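Local coordinates for protein delta-aminolevulinic acid dehydratase (Toxoplasma gondii ME49, PDB 3OBK) that catalyses the condensation of two molecules of 5-aminolevulinic acid to porphobilinogen, an early step in tetrapyrrole biosynthesis, working as an octamer, at residues 248-253 / 277-282; 262-267 / 283-288. All coordinates share one frame; numbering follows the deposited sequence.

Contact 1. Residues 248-253 / 277-282; sequences EAEREA and AKIREK. With MG (magnesium ion), chain I.
I279 fills the close part of this helix pair by laying both its branches against two alanines. CG2 meets CB of A253 at 3.7 Å, while CD1 lies 3.8 Å from that same CB and also reaches the A249 carbonyl oxygen. With CG1 anti to the carbonyl carbon (chi1 -59°) and chi2 at -47°, CD1 comes to lie against the first helix. The short segment axes approach to 10.1 Å and cross at -45°, and I279 spans the gap between them to reach A249 and A253; C212 of strand 206-213 also touches A249 and I279 here.

The other side is looser and polar. E250 reaches toward the partner helix and slants over I279, its CG 3.9 Å from I279 CD1. Its carboxylate then meets lysine carbon chains rather than their ammonium ends: OE2 lies 3.7 Å from K282 CD but 5.1 Å from K282 NZ. K278 NZ instead makes a 2.8 Å salt bridge with E281 OE1 in its own helix, and another with E281 of the second subunit.

E252, turned off this interface, binds a magnesium ion through OE1 at 1.9 Å, five waters completing the shell, while R27 of the second subunit pairs with OE2. Between the helices, then, adhesion comes mainly from apolar contact, and the E250–lysine charges probably add only a longer-range attraction.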
# COMPACT_ATOMS: atom_id res chain seq x y z
N GLU A 248 7.21 -17.41 6.07
CA GLU A 248 8.24 -18.22 5.44
C GLU A 248 7.92 -18.51 3.97
O GLU A 248 8.82 -18.60 3.15
CB GLU A 248 8.42 -19.52 6.23
CG GLU A 248 9.63 -20.31 5.88
CD GLU A 248 9.74 -21.63 6.67
OE1 GLU A 248 8.81 -21.98 7.47
OE2 GLU A 248 10.77 -22.32 6.47
N ALA A 249 6.64 -18.66 3.63
CA ALA A 249 6.26 -18.95 2.23
C ALA A 249 6.76 -17.86 1.28
O ALA A 249 7.17 -18.15 0.19
CB ALA A 249 4.77 -19.14 2.08
N GLU A 250 6.75 -16.62 1.73
CA GLU A 250 7.20 -15.48 0.93
C GLU A 250 8.72 -15.47 0.77
O GLU A 250 9.26 -15.10 -0.27
CB GLU A 250 6.73 -14.17 1.57
CG GLU A 250 5.20 -14.12 1.73
CD GLU A 250 4.72 -12.85 2.46
OE1 GLU A 250 3.97 -13.00 3.48
OE2 GLU A 250 5.11 -11.71 2.02
N ARG A 251 9.42 -15.88 1.80
CA ARG A 251 10.84 -16.05 1.68
C ARG A 251 11.13 -17.06 0.55
O ARG A 251 11.91 -16.81 -0.34
CB ARG A 251 11.41 -16.51 3.02
CG ARG A 251 12.84 -16.19 3.22
CD ARG A 251 13.41 -16.83 4.50
NE ARG A 251 14.86 -16.87 4.39
CZ ARG A 251 15.68 -17.48 5.22
NH1 ARG A 251 15.20 -18.11 6.28
NH2 ARG A 251 17.00 -17.45 5.01
N GLU A 252 10.43 -18.19 0.56
CA GLU A 252 10.70 -19.21 -0.44
C GLU A 252 10.29 -18.76 -1.84
O GLU A 252 11.03 -18.94 -2.82
CB GLU A 252 10.04 -20.53 -0.06
CG GLU A 252 10.69 -21.21 1.21
CD GLU A 252 11.92 -22.07 0.87
OE1 GLU A 252 12.16 -22.36 -0.32
OE2 GLU A 252 12.65 -22.48 1.80
N ALA A 253 9.10 -18.15 -1.95
CA ALA A 253 8.58 -17.79 -3.24
C ALA A 253 9.48 -16.72 -3.88
O ALA A 253 9.88 -16.85 -5.01
CB ALA A 253 7.14 -17.36 -3.14
N ALA A 277 -3.05 -17.84 -2.07
CA ALA A 277 -3.53 -16.47 -2.36
C ALA A 277 -2.47 -15.45 -2.07
O ALA A 277 -2.33 -14.47 -2.79
CB ALA A 277 -4.78 -16.14 -1.60
N LYS A 278 -1.71 -15.65 -1.00
CA LYS A 278 -0.74 -14.63 -0.61
C LYS A 278 0.38 -14.55 -1.64
O LYS A 278 0.73 -13.46 -2.07
CB LYS A 278 -0.21 -14.87 0.79
CG LYS A 278 0.83 -13.85 1.24
CD LYS A 278 0.41 -12.35 1.03
CE LYS A 278 -0.09 -11.68 2.32
NZ LYS A 278 -1.04 -10.54 2.00
N ILE A 279 0.87 -15.71 -2.07
CA ILE A 279 1.92 -15.77 -3.07
C ILE A 279 1.41 -15.28 -4.41
O ILE A 279 2.12 -14.62 -5.14
CB ILE A 279 2.56 -17.18 -3.21
CG1 ILE A 279 3.15 -17.61 -1.85
CG2 ILE A 279 3.65 -17.17 -4.28
CD1 ILE A 279 4.02 -16.53 -1.13
N ARG A 280 0.16 -15.57 -4.74
CA ARG A 280 -0.46 -15.00 -5.94
C ARG A 280 -0.44 -13.48 -5.96
O ARG A 280 -0.26 -12.89 -7.00
CB ARG A 280 -1.91 -15.45 -6.04
CG ARG A 280 -2.67 -14.90 -7.24
CD ARG A 280 -1.83 -15.01 -8.49
NE ARG A 280 -2.63 -15.45 -9.62
CZ ARG A 280 -3.14 -14.65 -10.55
NH1 ARG A 280 -2.94 -13.32 -10.54
NH2 ARG A 280 -3.84 -15.22 -11.54
N GLU A 281 -0.68 -12.88 -4.81
CA GLU A 281 -0.79 -11.44 -4.67
C GLU A 281 0.57 -10.80 -4.92
O GLU A 281 0.67 -9.78 -5.55
CB GLU A 281 -1.31 -11.12 -3.25
CG GLU A 281 -1.50 -9.65 -2.90
CD GLU A 281 -2.17 -9.44 -1.51
OE1 GLU A 281 -2.03 -10.35 -0.63
OE2 GLU A 281 -2.81 -8.36 -1.30
N LYS A 282 1.62 -11.46 -4.45
CA LYS A 282 2.98 -10.91 -4.48
C LYS A 282 3.84 -11.37 -5.68
O LYS A 282 4.74 -10.64 -6.12
CB LYS A 282 3.67 -11.16 -3.12
CG LYS A 282 3.47 -9.93 -2.15
CD LYS A 282 3.13 -10.24 -0.71
CE LYS A 282 2.15 -9.15 -0.12
NZ LYS A 282 2.69 -7.73 0.05
MG MG I . 13.55 -22.89 -1.47
O HOH W 1 11.64 -23.34 -2.80
O HOH W 2 13.12 -24.78 -0.69
O HOH W 3 14.88 -22.96 0.27
O HOH W 4 13.67 -21.17 -2.76
O HOH W 5 14.89 -23.96 -2.53

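Contact 2. Residues 262-267 / 283-288; sequences DMLMVK and SKLPMV. With PBG (3-[5-(aminomethyl)-4-(carboxymethyl)-1H-pyrrol-3-yl]propanoic acid), chain L.
L264 O takes the shortest hydrogen bond between these segments, from V288 N at 2.8 Å, with the donor tilted 19° from the carbonyl plane. The CA-H of M287 adds a longer contact to that oxygen, at 3.4 Å from CA. The ladder continues on each side: L264 N donates to P286 O almost straight (169° at the hydrogen), and V266 N donates to V288 O at 3.0 Å. This is parallel strand pairing, with L264 beside M287 and M265 beside V288.

One face carries L264, whose CG packs 3.7 Å from L285 CD1 and whose CB meets M287 SD and CE. M287 is bent at chi2 and chi3, and its CE also touches V266 CG2. L264 CD1 approaches S283 OG, the hydroxyl that accepts from L285 N in an ST turn just after the helix. On the face of M265 and V288, the folded M265 chain puts CE 3.6 Å from V288 CG1.

K267 extends from the strand end into the product pocket, its NZ 3.0 Å from porphobilinogen C4A and close to K213 NZ, consistent with the family's pair of Schiff-base lysines. Strand 263-267 is flanked by strands 206-213 and 287-291 in the TIM-type barrel; helix 273-282 makes the beta-alpha-beta crossover, touching M287 through I279 and R280, and helix 247-258 touches L264 and L285.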
# COMPACT_ATOMS: atom_id res chain seq x y z
N ASP A 262 9.91 -20.64 -13.67
CA ASP A 262 8.86 -20.28 -14.60
C ASP A 262 7.47 -20.30 -13.94
O ASP A 262 6.56 -19.60 -14.39
CB ASP A 262 8.87 -21.29 -15.76
CG ASP A 262 10.16 -21.29 -16.53
OD1 ASP A 262 10.43 -20.26 -17.21
OD2 ASP A 262 10.90 -22.31 -16.51
N MET A 263 7.28 -21.18 -12.93
CA MET A 263 6.03 -21.27 -12.17
C MET A 263 6.32 -21.68 -10.74
O MET A 263 7.33 -22.35 -10.48
CB MET A 263 5.07 -22.30 -12.77
CG MET A 263 4.74 -22.07 -14.25
SD MET A 263 3.53 -23.24 -14.94
CE MET A 263 3.89 -22.99 -16.68
N LEU A 264 5.42 -21.28 -9.84
CA LEU A 264 5.50 -21.62 -8.43
C LEU A 264 4.32 -22.46 -7.99
O LEU A 264 3.17 -22.17 -8.31
CB LEU A 264 5.56 -20.37 -7.61
CG LEU A 264 6.71 -19.42 -8.00
CD1 LEU A 264 6.54 -18.11 -7.22
CD2 LEU A 264 8.09 -20.04 -7.80
N MET A 265 4.63 -23.54 -7.28
CA MET A 265 3.68 -24.52 -6.80
C MET A 265 3.54 -24.40 -5.29
O MET A 265 4.54 -24.26 -4.57
CB MET A 265 4.19 -25.90 -7.16
CG MET A 265 3.47 -27.10 -6.51
SD MET A 265 1.99 -27.67 -7.35
CE MET A 265 2.66 -28.39 -8.85
N VAL A 266 2.30 -24.41 -4.81
CA VAL A 266 2.02 -24.55 -3.38
C VAL A 266 1.39 -25.89 -3.19
O VAL A 266 0.48 -26.26 -3.94
CB VAL A 266 1.01 -23.51 -2.86
CG1 VAL A 266 0.63 -23.80 -1.35
CG2 VAL A 266 1.55 -22.11 -3.06
N LYS A 267 1.84 -26.60 -2.17
CA LYS A 267 1.42 -27.95 -1.93
C LYS A 267 1.59 -28.22 -0.48
O LYS A 267 2.61 -27.86 0.08
CB LYS A 267 2.35 -28.86 -2.68
CG LYS A 267 2.16 -30.37 -2.49
CD LYS A 267 3.19 -30.98 -3.39
CE LYS A 267 3.59 -32.38 -3.10
NZ LYS A 267 4.92 -32.60 -3.78
N SER A 283 3.55 -12.53 -6.27
CA SER A 283 4.37 -13.03 -7.36
C SER A 283 3.96 -12.46 -8.69
O SER A 283 2.81 -12.03 -8.88
CB SER A 283 4.22 -14.54 -7.47
OG SER A 283 5.18 -15.04 -8.36
N LYS A 284 4.90 -12.46 -9.64
CA LYS A 284 4.57 -12.20 -11.03
C LYS A 284 4.64 -13.47 -11.88
O LYS A 284 4.54 -13.38 -13.10
CB LYS A 284 5.47 -11.12 -11.62
CG LYS A 284 5.56 -9.85 -10.81
CD LYS A 284 4.20 -9.10 -10.72
CE LYS A 284 4.28 -7.94 -9.68
NZ LYS A 284 5.02 -8.43 -8.44
N LEU A 285 4.79 -14.63 -11.24
CA LEU A 285 4.88 -15.91 -11.95
C LEU A 285 3.58 -16.66 -11.89
O LEU A 285 2.82 -16.52 -10.97
CB LEU A 285 5.96 -16.79 -11.34
CG LEU A 285 7.41 -16.27 -11.37
CD1 LEU A 285 8.27 -17.18 -10.57
CD2 LEU A 285 7.92 -16.18 -12.78
N PRO A 286 3.32 -17.50 -12.89
CA PRO A 286 2.11 -18.33 -12.73
C PRO A 286 2.14 -19.26 -11.51
O PRO A 286 3.20 -19.76 -11.10
CB PRO A 286 2.05 -19.13 -14.03
CG PRO A 286 2.79 -18.32 -15.00
CD PRO A 286 3.82 -17.50 -14.27
N MET A 287 0.96 -19.48 -10.95
CA MET A 287 0.79 -20.27 -9.75
C MET A 287 0.15 -21.60 -10.07
O MET A 287 -0.74 -21.69 -10.89
CB MET A 287 -0.10 -19.54 -8.74
CG MET A 287 0.45 -18.24 -8.13
SD MET A 287 2.12 -18.35 -7.47
CE MET A 287 1.96 -19.49 -6.10
N VAL A 288 0.62 -22.63 -9.39
CA VAL A 288 0.07 -23.97 -9.48
C VAL A 288 -0.18 -24.44 -8.08
O VAL A 288 0.55 -24.10 -7.17
CB VAL A 288 1.04 -24.95 -10.23
CG1 VAL A 288 0.34 -26.21 -10.60
CG2 VAL A 288 1.60 -24.30 -11.48
CHA PBG L . 8.28 -36.43 -3.68
C1A PBG L . 6.82 -36.16 -3.87
C2A PBG L . 5.82 -36.35 -2.92
C3A PBG L . 4.64 -35.97 -3.53
C4A PBG L . 4.96 -35.48 -4.78
NA PBG L . 6.28 -35.64 -4.98
C5A PBG L . 5.92 -37.00 -1.56
C6A PBG L . 6.66 -36.28 -0.52
O1A PBG L . 7.46 -35.38 -0.92
O2A PBG L . 6.56 -36.62 0.68
C7A PBG L . 3.29 -36.07 -2.93
C8A PBG L . 2.14 -35.90 -3.84
C9A PBG L . 0.80 -36.29 -3.35
O3A PBG L . -0.05 -36.55 -4.19
O4A PBG L . 0.58 -36.65 -2.19
N1 PBG L . 9.18 -35.32 -3.71

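Contacts 1 and 2 lie 9 Å apart, centre to centre, and alternate along the chain: 248-253, 262-267, 277-282, then 283-288. Helix 247-258 leads into strand 263-267, helix 273-282 and strand 287-291, so contact 1 joins two successive outer helices of the barrel and contact 2 the parallel strands beneath them. The layers touch directly, I279 CG2 lying 3.4 Å from M287 CE, with L264 CD1 packed against both A253 and I279. These apolar touches link the barrel wall, which presents K267 to the product, with a helix whose E252 holds magnesium near another subunit, probably akin to the allosteric metal site of related octamers.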